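Local coordinates for protein 3-ketosteroid-delta4-5alpha-dehydrogenase (Rhodococcus jostii, PDB 4AT2) that probably uses bound FAD to dehydrogenate 3-ketosteroids, introducing the double bond between C4 and C5 of the steroid nucleus during steroid catabolism, at residues D289-S292 / I293-Q297; P275-I278 / G279-G282; G200-M203 / L204-L208. All blocks are in the same frame, centred on the assembly; numbering follows the deposited sequence. Where two conformers were deposited one is given.

Contact 1 of 3, residues D289-S292 / I293-Q297; sequences DGRS and ILMAQ
Arg291 and Met295, one turn apart, meet in the first turn of the short helix 291-297, whose N-cap position is held by Gly290. The helix is entered through an Asx turn: Asp289 OD1 accepts a hydrogen bond from the backbone N of Arg291 at 3.1 Å from above the carboxylate plane, providing an acceptor for an amide at the start of the helix. Its other oxygen, OD2, forms a salt bridge with Arg72. Gly290 has a positive phi of 77°, which a residue without a side chain adopts readily, and its O receives Leu294 N at 3.1 Å.

The closely packed flank carries Ser292 and Ala296, small residues that let the helix lie close to Leu258 of strand 255-258. In the conformer given, Ser292 OG is hydrogen-bonded to Thr260 OG1. Beside them Ile293 touches Leu303 of strand 303-304, and Met295, long and unbranched, packs on Val225 and Leu228 of strand 223-230.

Looser is the flank of Arg291 and Leu294, both partly exposed. Leu294 CG rests 3.6 Å from Gly290 O, and the side chain also packs on Val463 of the second subunit. Arg291 departs from the helix, using NE to bond Gln226 O, with its side chain about 5 Å from the FAD. Its backbone O accepts Met295 N at 2.8 Å, while its aliphatic root packs on the methionine: the two side chains cross at about a right angle, Arg291 CG lying 3.9 Å from Met295 SD.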
ATOM      1  N   ASP A 289       0.120 -19.024  -4.349  1.00 12.48           N
ATOM      2  CA  ASP A 289      -0.584 -18.965  -3.058  1.00 12.21           C
ATOM      3  C   ASP A 289       0.266 -18.408  -1.910  1.00 11.81           C
ATOM      4  O   ASP A 289      -0.116 -18.511  -0.742  1.00 11.60           O
ATOM      5  CB  ASP A 289      -1.142 -20.346  -2.686  1.00 12.64           C
ATOM      6  CG  ASP A 289      -0.056 -21.382  -2.493  1.00 13.05           C
ATOM      7  OD1 ASP A 289       1.137 -21.018  -2.475  1.00 12.44           O
ATOM      8  OD2 ASP A 289      -0.407 -22.578  -2.345  1.00 14.28           O
ATOM      9  N   GLY A 290       1.417 -17.847  -2.256  1.00 11.50           N
ATOM     10  CA  GLY A 290       2.268 -17.141  -1.295  1.00 11.68           C
ATOM     11  C   GLY A 290       3.088 -18.031  -0.376  1.00 12.07           C
ATOM     12  O   GLY A 290       3.790 -17.526   0.499  1.00 11.54           O
ATOM     13  N   ARG A 291       3.002 -19.350  -0.565  1.00 12.55           N
ATOM     14  CA  ARG A 291       3.661 -20.280   0.358  1.00 13.43           C
ATOM     15  C   ARG A 291       5.150 -19.995   0.571  1.00 12.87           C
ATOM     16  O   ARG A 291       5.615 -20.041   1.727  1.00 13.01           O
ATOM     17  CB  ARG A 291       3.448 -21.741  -0.069  1.00 15.13           C
ATOM     18  CG  ARG A 291       3.960 -22.784   0.933  1.00 17.09           C
ATOM     19  CD  ARG A 291       2.986 -23.013   2.076  1.00 19.29           C
ATOM     20  NE  ARG A 291       3.463 -24.019   3.035  1.00 21.83           N
ATOM     21  CZ  ARG A 291       2.712 -24.563   3.991  1.00 23.12           C
ATOM     22  NH1 ARG A 291       1.431 -24.210   4.120  1.00 25.23           N
ATOM     23  NH2 ARG A 291       3.232 -25.454   4.831  1.00 23.79           N
ATOM     24  N   SER A 292       5.883 -19.702  -0.511  1.00 11.92           N
ATOM     25  CA  SER A 292       7.321 -19.439  -0.373  0.50 11.47           C
ATOM     26  C   SER A 292       7.616 -18.148   0.380  1.00 11.25           C
ATOM     27  O   SER A 292       8.622 -18.076   1.079  1.00 10.78           O
ATOM     28  CB  SER A 292       8.048 -19.454  -1.713  0.50 11.56           C
ATOM     29  OG  SER A 292       7.555 -18.462  -2.577  0.50 10.85           O
ATOM     30  N   ILE A 293       6.750 -17.148   0.246  1.00 10.43           N
ATOM     31  CA  ILE A 293       6.889 -15.926   1.033  1.00  9.96           C
ATOM     32  C   ILE A 293       6.745 -16.277   2.510  1.00 10.00           C
ATOM     33  O   ILE A 293       7.576 -15.885   3.330  1.00  9.69           O
ATOM     34  CB  ILE A 293       5.869 -14.833   0.607  1.00  9.81           C
ATOM     35  CG1 ILE A 293       6.193 -14.344  -0.811  1.00  9.69           C
ATOM     36  CG2 ILE A 293       5.922 -13.679   1.603  1.00 10.03           C
ATOM     37  CD1 ILE A 293       5.100 -13.543  -1.502  1.00  9.53           C
ATOM     38  N   LEU A 294       5.704 -17.031   2.844  1.00 10.04           N
ATOM     39  CA  LEU A 294       5.445 -17.405   4.237  1.00 10.50           C
ATOM     40  C   LEU A 294       6.546 -18.286   4.826  1.00 10.76           C
ATOM     41  O   LEU A 294       6.945 -18.093   5.981  1.00 10.48           O
ATOM     42  CB  LEU A 294       4.071 -18.078   4.365  1.00 10.84           C
ATOM     43  CG  LEU A 294       2.839 -17.254   3.930  1.00 10.92           C
ATOM     44  CD1 LEU A 294       1.579 -18.107   4.018  1.00 11.15           C
ATOM     45  CD2 LEU A 294       2.687 -15.953   4.726  1.00 11.17           C
ATOM     46  N   MET A 295       7.035 -19.235   4.027  1.00 11.09           N
ATOM     47  CA  MET A 295       8.092 -20.153   4.450  1.00 11.52           C
ATOM     48  C   MET A 295       9.341 -19.384   4.849  1.00 10.91           C
ATOM     49  O   MET A 295      10.020 -19.742   5.820  1.00 10.83           O
ATOM     50  CB  MET A 295       8.463 -21.094   3.303  1.00 13.33           C
ATOM     51  CG  MET A 295       7.447 -22.189   3.069  1.00 15.08           C
ATOM     52  SD  MET A 295       7.762 -23.085   1.531  1.00 19.05           S
ATOM     53  CE  MET A 295       9.504 -23.260   1.619  1.00 16.48           C
ATOM     54  N   ALA A 296       9.635 -18.341   4.078  1.00 10.00           N
ATOM     55  CA  ALA A 296      10.825 -17.534   4.315  1.00  9.59           C
ATOM     56  C   ALA A 296      10.599 -16.588   5.502  1.00  9.38           C
ATOM     57  O   ALA A 296      11.488 -16.437   6.344  1.00  9.44           O
ATOM     58  CB  ALA A 296      11.217 -16.774   3.054  1.00  9.37           C
ATOM     59  N   GLN A 297       9.415 -15.980   5.589  1.00  9.19           N
ATOM     60  CA  GLN A 297       9.090 -15.129   6.736  1.00  9.29           C
ATOM     61  C   GLN A 297       9.251 -15.896   8.052  1.00  9.40           C
ATOM     62  O   GLN A 297       9.637 -15.316   9.065  1.00  9.35           O
ATOM     63  CB  GLN A 297       7.653 -14.620   6.660  1.00  9.46           C
ATOM     64  CG  GLN A 297       7.390 -13.507   5.656  1.00  9.68           C
ATOM     65  CD  GLN A 297       5.968 -12.993   5.782  1.00  9.90           C
ATOM     66  OE1 GLN A 297       5.065 -13.424   5.039  1.00 10.14           O
ATOM     67  NE2 GLN A 297       5.738 -12.092   6.746  1.00 10.27           N
TER

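Contact 2 of 3, residues P275-I278 / G279-G282; sequences PRLI and GRPG
Arg280 NH1 donates to Arg276 O at 2.8 Å, the shorter of the two hydrogen bonds between 275-278 and 279-282. The carbonyl oxygen lies at the edge of the guanidinium, 8° from its plane, whereas the nitrogen stands above the carbonyl plane. To reach back, Arg280 places CG between its backbone N and carbonyl carbon (chi1 59°) and bends again at chi3, bringing CD to 3.4 Å from Arg276 O. A water donates to Ile278 O at 2.6 Å and accepts a weak bond from the same NH1.

The backbone beneath is a type II beta turn from Leu277 to Arg280, closed by Arg280 N to Leu277 O at 2.9 Å. Gly279 takes its third position with a phi of 79°, readily adopted by glycine, with no CB to press on Ile278 O. Leu277 packs on Thr448 of strand 444-452, while Ile278 lies against Gly119 of the second subunit. Beyond the turn Gly282, lacking a side chain, touches the FAD.

The negative ends of two carbonyl dipoles, Arg276 O in plane and Ile278 O over one face, probably help to stabilise the guanidinium charge of Arg280.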
ATOM      1  N   PRO A 275      -5.351  -5.151  -0.471  1.00 11.38           N
ATOM      2  CA  PRO A 275      -6.812  -5.266  -0.484  1.00 12.43           C
ATOM      3  C   PRO A 275      -7.509  -4.604  -1.685  1.00 13.29           C
ATOM      4  O   PRO A 275      -8.693  -4.864  -1.913  1.00 14.17           O
ATOM      5  CB  PRO A 275      -7.231  -4.605   0.841  1.00 12.23           C
ATOM      6  CG  PRO A 275      -6.115  -3.692   1.178  1.00 11.81           C
ATOM      7  CD  PRO A 275      -4.871  -4.370   0.687  1.00 11.63           C
ATOM      8  N   ARG A 276      -6.792  -3.772  -2.437  1.00 14.52           N
ATOM      9  CA  ARG A 276      -7.370  -3.206  -3.670  1.00 15.57           C
ATOM     10  C   ARG A 276      -7.675  -4.289  -4.719  1.00 15.06           C
ATOM     11  O   ARG A 276      -8.418  -4.038  -5.678  1.00 15.33           O
ATOM     12  CB  ARG A 276      -6.496  -2.072  -4.238  1.00 17.39           C
ATOM     13  CG  ARG A 276      -6.478  -0.832  -3.339  1.00 20.06           C
ATOM     14  CD  ARG A 276      -5.704   0.343  -3.926  1.00 22.28           C
ATOM     15  NE  ARG A 276      -4.261   0.112  -3.975  1.00 25.23           N
ATOM     16  CZ  ARG A 276      -3.344   1.075  -4.081  1.00 27.19           C
ATOM     17  NH1 ARG A 276      -3.710   2.358  -4.143  1.00 29.48           N
ATOM     18  NH2 ARG A 276      -2.058   0.759  -4.130  1.00 28.58           N
ATOM     19  N   LEU A 277      -7.133  -5.500  -4.525  1.00 14.05           N
ATOM     20  CA  LEU A 277      -7.399  -6.625  -5.436  1.00 13.92           C
ATOM     21  C   LEU A 277      -8.530  -7.550  -4.997  1.00 13.82           C
ATOM     22  O   LEU A 277      -8.879  -8.478  -5.722  1.00 14.53           O
ATOM     23  CB  LEU A 277      -6.133  -7.469  -5.670  1.00 13.38           C
ATOM     24  CG  LEU A 277      -5.062  -6.826  -6.556  1.00 13.20           C
ATOM     25  CD1 LEU A 277      -3.964  -7.848  -6.815  1.00 13.05           C
ATOM     26  CD2 LEU A 277      -5.621  -6.274  -7.866  1.00 13.15           C
ATOM     27  N   ILE A 278      -9.105  -7.303  -3.824  1.00 14.22           N
ATOM     28  CA  ILE A 278     -10.234  -8.101  -3.351  1.00 14.47           C
ATOM     29  C   ILE A 278     -11.341  -8.101  -4.403  1.00 14.70           C
ATOM     30  O   ILE A 278     -11.806  -7.041  -4.829  1.00 14.05           O
ATOM     31  CB  ILE A 278     -10.783  -7.601  -1.992  1.00 14.71           C
ATOM     32  CG1 ILE A 278      -9.772  -7.866  -0.866  1.00 14.87           C
ATOM     33  CG2 ILE A 278     -12.102  -8.292  -1.673  1.00 14.92           C
ATOM     34  CD1 ILE A 278     -10.030  -7.056   0.391  1.00 15.10           C
ATOM     35  N   GLY A 279     -11.718  -9.296  -4.842  1.00 14.87           N
ATOM     36  CA  GLY A 279     -12.792  -9.458  -5.814  1.00 15.60           C
ATOM     37  C   GLY A 279     -12.420  -9.181  -7.258  1.00 15.96           C
ATOM     38  O   GLY A 279     -13.281  -9.225  -8.130  1.00 17.01           O
ATOM     39  N   ARG A 280     -11.146  -8.895  -7.524  1.00 15.32           N
ATOM     40  CA  ARG A 280     -10.724  -8.624  -8.908  1.00 15.29           C
ATOM     41  C   ARG A 280      -9.375  -9.256  -9.275  1.00 15.32           C
ATOM     42  O   ARG A 280      -8.471  -8.568  -9.767  1.00 14.53           O
ATOM     43  CB  ARG A 280     -10.747  -7.111  -9.214  1.00 15.09           C
ATOM     44  CG  ARG A 280      -9.868  -6.251  -8.321  1.00 14.96           C
ATOM     45  CD  ARG A 280     -10.020  -4.766  -8.644  1.00 15.05           C
ATOM     46  NE  ARG A 280     -11.402  -4.303  -8.464  1.00 15.38           N
ATOM     47  CZ  ARG A 280     -11.902  -3.848  -7.317  1.00 15.92           C
ATOM     48  NH1 ARG A 280     -11.138  -3.785  -6.232  1.00 15.63           N
ATOM     49  NH2 ARG A 280     -13.174  -3.458  -7.251  1.00 16.66           N
ATOM     50  N   PRO A 281      -9.235 -10.578  -9.041  1.00 15.91           N
ATOM     51  CA  PRO A 281      -8.004 -11.289  -9.385  1.00 16.58           C
ATOM     52  C   PRO A 281      -7.759 -11.340 -10.893  1.00 16.95           C
ATOM     53  O   PRO A 281      -8.694 -11.546 -11.678  1.00 17.32           O
ATOM     54  CB  PRO A 281      -8.265 -12.704  -8.848  1.00 17.15           C
ATOM     55  CG  PRO A 281      -9.743 -12.850  -8.947  1.00 17.01           C
ATOM     56  CD  PRO A 281     -10.255 -11.507  -8.510  1.00 16.39           C
ATOM     57  N   GLY A 282      -6.498 -11.152 -11.281  1.00 17.39           N
ATOM     58  CA  GLY A 282      -6.099 -11.225 -12.681  1.00 18.78           C
ATOM     59  C   GLY A 282      -4.949 -12.191 -12.934  1.00 20.38           C
ATOM     60  O   GLY A 282      -4.639 -12.474 -14.096  1.00 21.60           O
TER
HETATM   61  O   HOH W   1     -12.666  -4.861  -3.605  1.00 26.60           O

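Contact 3 of 3, residues G200-M203 / L204-L208; sequences GGYM and LMKPL
The ring of Tyr202 has Lys206 over one face: Lys206 CB stands 4.0 Å above the plane, offset toward the rim, and Lys206 CD comes to 3.6 Å from Tyr202 CE2. This is an i to i+4 pair on the first turns of helix 202-214. Both side chains start with CG opposite the backbone N (chi1 177° for Tyr202 and -178° for Lys206), which lays the lysine methylenes across the ring and takes them on to the phenol oxygen, where Lys206 CD is 3.4 Å from Tyr202 OH. A long aliphatic chain ending in a charge suits this partly exposed flank, for its carbons cover the aromatic surface while NZ makes a weak, long ion pair with Glu210. The tyrosine ring also takes part in a cation-pi interaction with Lys198.

Gly201 O accepts two amides, Met205 N at 3.0 Å and Leu204 N at 3.1 Å. The former approaches only 17° from the carbonyl plane; the latter stands well above it, with a much more bent N-H geometry. Tyr202 O then receives Lys206 N at 2.9 Å. The succession breaks at Pro207, which has no amide hydrogen to give, and the helix is kinked there.

Leu204 and Met205 turn to the interior and pack on helix 51-62, touching Ile51 and Val54 respectively; Met205 also approaches the probable Rossmann-type glycine motif and lies about 6 Å from the FAD. Unbranched Met203, bent at chi2 and chi3, carries its thioether forward along the helix and crosses the proline ring at about a right angle. Its CE reaches Pro207 CG at 4.0 Å, while Met203 O, buried without a polar partner, faces Pro207 CD at 3.3 Å.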
ATOM      1  N   GLY A 200       3.035 -15.614 -25.777  1.00 23.06           N
ATOM      2  CA  GLY A 200       4.406 -15.347 -26.212  1.00 22.47           C
ATOM      3  C   GLY A 200       5.422 -15.772 -25.168  1.00 20.81           C
ATOM      4  O   GLY A 200       6.575 -16.055 -25.494  1.00 21.78           O
ATOM      5  N   GLY A 201       4.984 -15.828 -23.911  1.00 19.82           N
ATOM      6  CA  GLY A 201       5.835 -16.271 -22.808  1.00 18.58           C
ATOM      7  C   GLY A 201       6.324 -17.699 -22.973  1.00 18.67           C
ATOM      8  O   GLY A 201       7.382 -18.062 -22.456  1.00 18.00           O
ATOM      9  N   TYR A 202       5.555 -18.513 -23.697  1.00 18.62           N
ATOM     10  CA  TYR A 202       5.969 -19.882 -24.007  1.00 19.41           C
ATOM     11  C   TYR A 202       7.280 -19.932 -24.798  1.00 19.10           C
ATOM     12  O   TYR A 202       8.097 -20.829 -24.586  1.00 18.72           O
ATOM     13  CB  TYR A 202       4.859 -20.629 -24.759  1.00 20.19           C
ATOM     14  CG  TYR A 202       5.248 -22.025 -25.169  1.00 20.78           C
ATOM     15  CD1 TYR A 202       5.172 -23.084 -24.262  1.00 21.04           C
ATOM     16  CD2 TYR A 202       5.710 -22.287 -26.459  1.00 21.67           C
ATOM     17  CE1 TYR A 202       5.531 -24.373 -24.635  1.00 21.84           C
ATOM     18  CE2 TYR A 202       6.077 -23.569 -26.838  1.00 22.05           C
ATOM     19  CZ  TYR A 202       5.986 -24.602 -25.920  1.00 22.44           C
ATOM     20  OH  TYR A 202       6.353 -25.876 -26.300  1.00 23.62           O
ATOM     21  N   MET A 203       7.477 -18.978 -25.708  1.00 19.06           N
ATOM     22  CA  MET A 203       8.709 -18.950 -26.503  1.00 19.51           C
ATOM     23  C   MET A 203       9.880 -18.287 -25.784  1.00 18.35           C
ATOM     24  O   MET A 203      10.989 -18.235 -26.317  1.00 18.92           O
ATOM     25  CB  MET A 203       8.490 -18.358 -27.906  1.00 20.67           C
ATOM     26  CG  MET A 203       8.027 -19.385 -28.937  1.00 23.02           C
ATOM     27  SD  MET A 203       9.022 -20.898 -29.019  1.00 26.09           S
ATOM     28  CE  MET A 203      10.618 -20.222 -29.483  1.00 24.42           C
ATOM     29  N   LEU A 204       9.632 -17.782 -24.575  1.00 16.97           N
ATOM     30  CA  LEU A 204      10.718 -17.497 -23.654  1.00 15.89           C
ATOM     31  C   LEU A 204      11.072 -18.785 -22.907  1.00 15.98           C
ATOM     32  O   LEU A 204      12.242 -19.163 -22.842  1.00 15.75           O
ATOM     33  CB  LEU A 204      10.342 -16.383 -22.674  1.00 15.10           C
ATOM     34  CG  LEU A 204      11.286 -16.112 -21.496  1.00 14.50           C
ATOM     35  CD1 LEU A 204      12.697 -15.744 -21.950  1.00 14.44           C
ATOM     36  CD2 LEU A 204      10.704 -15.021 -20.611  1.00 14.13           C
ATOM     37  N   MET A 205      10.055 -19.461 -22.370  1.00 15.89           N
ATOM     38  CA  MET A 205      10.260 -20.664 -21.554  1.00 16.67           C
ATOM     39  C   MET A 205      10.898 -21.838 -22.290  1.00 16.61           C
ATOM     40  O   MET A 205      11.823 -22.463 -21.774  1.00 16.34           O
ATOM     41  CB  MET A 205       8.938 -21.148 -20.951  1.00 17.28           C
ATOM     42  CG  MET A 205       8.506 -20.439 -19.688  1.00 18.24           C
ATOM     43  SD  MET A 205       9.739 -20.427 -18.362  1.00 19.29           S
ATOM     44  CE  MET A 205       9.780 -22.130 -17.849  1.00 18.52           C
ATOM     45  N   LYS A 206      10.378 -22.159 -23.476  1.00 17.10           N
ATOM     46  CA  LYS A 206      10.782 -23.373 -24.196  1.00 17.53           C
ATOM     47  C   LYS A 206      12.297 -23.442 -24.478  1.00 17.13           C
ATOM     48  O   LYS A 206      12.931 -24.436 -24.113  1.00 16.84           O
ATOM     49  CB  LYS A 206       9.947 -23.553 -25.477  1.00 19.06           C
ATOM     50  CG  LYS A 206      10.267 -24.818 -26.259  1.00 21.21           C
ATOM     51  CD  LYS A 206       9.359 -24.909 -27.473  1.00 23.46           C
ATOM     52  CE  LYS A 206       9.441 -26.274 -28.138  1.00 25.76           C
ATOM     53  NZ  LYS A 206      10.333 -26.235 -29.326  1.00 28.17           N
ATOM     54  N   PRO A 207      12.886 -22.393 -25.103  1.00 16.68           N
ATOM     55  CA  PRO A 207      14.347 -22.442 -25.315  1.00 16.46           C
ATOM     56  C   PRO A 207      15.169 -22.528 -24.023  1.00 15.77           C
ATOM     57  O   PRO A 207      16.213 -23.179 -24.007  1.00 15.67           O
ATOM     58  CB  PRO A 207      14.661 -21.123 -26.039  1.00 16.64           C
ATOM     59  CG  PRO A 207      13.359 -20.634 -26.569  1.00 16.82           C
ATOM     60  CD  PRO A 207      12.286 -21.166 -25.666  1.00 16.44           C
ATOM     61  N   LEU A 208      14.701 -21.884 -22.956  1.00 15.16           N
ATOM     62  CA  LEU A 208      15.398 -21.941 -21.664  1.00 14.79           C
ATOM     63  C   LEU A 208      15.329 -23.349 -21.067  1.00 14.52           C
ATOM     64  O   LEU A 208      16.317 -23.859 -20.531  1.00 14.22           O
ATOM     65  CB  LEU A 208      14.840 -20.893 -20.688  1.00 14.49           C
ATOM     66  CG  LEU A 208      15.016 -19.418 -21.096  1.00 14.97           C
ATOM     67  CD1 LEU A 208      14.588 -18.482 -19.972  1.00 14.65           C
ATOM     68  CD2 LEU A 208      16.446 -19.092 -21.481  1.00 15.42           C
TER

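How the contacts relate
From the N terminus, contact 3 comes first, opening helix 202-214, which packs on helix 51-62. The chain then runs through strands 218-220, 223-230, 236-243, 246-252 and 255-258 and helix 267-273 before contact 2 closes a tight turn in the following loop, beside strand 444-452. Contact 1 begins a few residues later and starts helix 291-297 against strands 223-230 and 255-258. The three follow in series, none nested or crossed, and none touches another. Contacts 2 and 3 lie on opposite sides of the chain's centre, their own centres about 28 Å apart. Contacts 1 and 2, centres about 19 Å apart, both meet the second subunit.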